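Local coordinates for terminase small subunit (Thermus phage G20c, PDB 6EJQ), which recognises the viral DNA to be packaged and probably regulates the ATPase of the large terminase subunit, working as a ring of nine copies, at the interface of chains A and B. Numbering follows the deposited sequence. Chains: chain A/B, Terminase small subunit.

The interface of chains A and B. Residues chain A 84, 88, 91, 112, 115; chain B 79-80, 83.
B:Ile83, on helix 59-95 of chain B, wedges against A:Tyr91, A:Leu88, A:Pro112 and A:Ile115 from helices 59-95 and 112-138 of chain A, and this is the tightly packed part of the contact. The branches divide the work. CG2 of B:Ile83 meets the CB-CG side of the A:Pro112 ring, 3.7 Å from CB. CG1 of B:Ile83 lies beyond the rim over one face of the A:Tyr91 ring, 3.8 Å from CE2, and CG2 lies over the same face towards the hydroxyl. With CG1 beside the backbone N (chi1 -68°) and the chain extended beyond it (chi2 162°), CD1 of B:Ile83 fits between CD2 of A:Leu88 and CG2 of A:Ile115, 3.9 Å from each.

The loose side is B:Leu80, with 6 Å² hidden against 69 Å² for B:Ile83; its CD2 skims CG2 of A:Ile115 at 4.1 Å, the side chains sliding past in opposite directions.

One turn back from B:Ile83, the contact becomes polar. The phenol OH of A:Tyr84 donates a 2.6 Å hydrogen bond, received on the anti lone pair of B:Asp79 OD2, with ring and carboxylate planes only 24° apart. OD2 lies in the ring plane at its edge, while CG of A:Leu88 lies over the rim of one face. CD1 of A:Leu88 sits 3.5 Å from B:Asp79 OD2, giving this oxygen a partly apolar flank. Apolar fit and a directed bond thus join neighbouring subunits, helping to hold together the nine-membered terminase ring.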
# COMPACT_ATOMS: atom_id res chain seq x y z
N TYR A 84 -0.12 16.41 -19.43
CA TYR A 84 -0.58 17.21 -18.30
C TYR A 84 -1.32 18.47 -18.76
O TYR A 84 -2.35 18.83 -18.17
CB TYR A 84 0.61 17.58 -17.40
CG TYR A 84 0.29 18.54 -16.27
CD1 TYR A 84 -0.21 18.08 -15.05
CD2 TYR A 84 0.52 19.90 -16.42
CE1 TYR A 84 -0.47 18.97 -14.01
CE2 TYR A 84 0.25 20.80 -15.40
CZ TYR A 84 -0.24 20.34 -14.20
OH TYR A 84 -0.48 21.27 -13.23
N LEU A 88 -5.29 19.55 -18.09
CA LEU A 88 -5.77 20.86 -17.64
C LEU A 88 -6.78 21.46 -18.63
O LEU A 88 -7.74 22.10 -18.20
CB LEU A 88 -4.62 21.86 -17.41
CG LEU A 88 -3.68 21.65 -16.22
CD1 LEU A 88 -2.62 22.74 -16.21
CD2 LEU A 88 -4.42 21.62 -14.89
N TYR A 91 -10.00 19.70 -17.92
CA TYR A 91 -10.55 20.12 -16.64
C TYR A 91 -11.21 21.49 -16.72
O TYR A 91 -12.29 21.68 -16.18
CB TYR A 91 -9.46 20.14 -15.55
CG TYR A 91 -9.98 20.59 -14.21
CD1 TYR A 91 -10.76 19.74 -13.44
CD2 TYR A 91 -9.73 21.88 -13.72
CE1 TYR A 91 -11.26 20.14 -12.22
CE2 TYR A 91 -10.24 22.29 -12.50
CZ TYR A 91 -11.00 21.41 -11.75
OH TYR A 91 -11.52 21.78 -10.54
N PRO A 112 -9.56 16.26 -10.31
CA PRO A 112 -8.41 16.93 -9.69
C PRO A 112 -7.30 15.97 -9.22
O PRO A 112 -6.11 16.26 -9.41
CB PRO A 112 -9.04 17.67 -8.51
CG PRO A 112 -10.41 18.01 -8.98
CD PRO A 112 -10.83 16.83 -9.82
N ILE A 115 -4.97 14.92 -12.04
CA ILE A 115 -4.05 15.99 -12.41
C ILE A 115 -2.88 16.03 -11.43
O ILE A 115 -1.71 16.11 -11.84
CB ILE A 115 -4.77 17.37 -12.50
CG1 ILE A 115 -5.71 17.39 -13.71
CG2 ILE A 115 -3.77 18.53 -12.59
CD1 ILE A 115 -6.71 18.53 -13.75
N ASP B 79 -0.86 25.58 -10.28
CA ASP B 79 -2.01 24.98 -10.95
C ASP B 79 -2.93 24.30 -9.93
O ASP B 79 -4.15 24.45 -9.98
CB ASP B 79 -1.58 23.94 -12.01
CG ASP B 79 -0.88 24.55 -13.23
OD1 ASP B 79 -1.01 25.75 -13.49
OD2 ASP B 79 -0.19 23.80 -13.94
N LEU B 80 -2.34 23.55 -9.01
CA LEU B 80 -3.11 22.81 -8.02
C LEU B 80 -3.85 23.73 -7.05
O LEU B 80 -4.95 23.40 -6.62
CB LEU B 80 -2.22 21.83 -7.25
CG LEU B 80 -1.57 20.69 -8.05
CD1 LEU B 80 -0.82 19.79 -7.08
CD2 LEU B 80 -2.57 19.88 -8.86
N ILE B 83 -6.97 24.87 -8.88
CA ILE B 83 -7.91 23.74 -8.83
C ILE B 83 -8.55 23.62 -7.44
O ILE B 83 -9.76 23.42 -7.33
CB ILE B 83 -7.24 22.42 -9.26
CG1 ILE B 83 -6.90 22.48 -10.76
CG2 ILE B 83 -8.15 21.22 -8.98
CD1 ILE B 83 -5.88 21.46 -11.23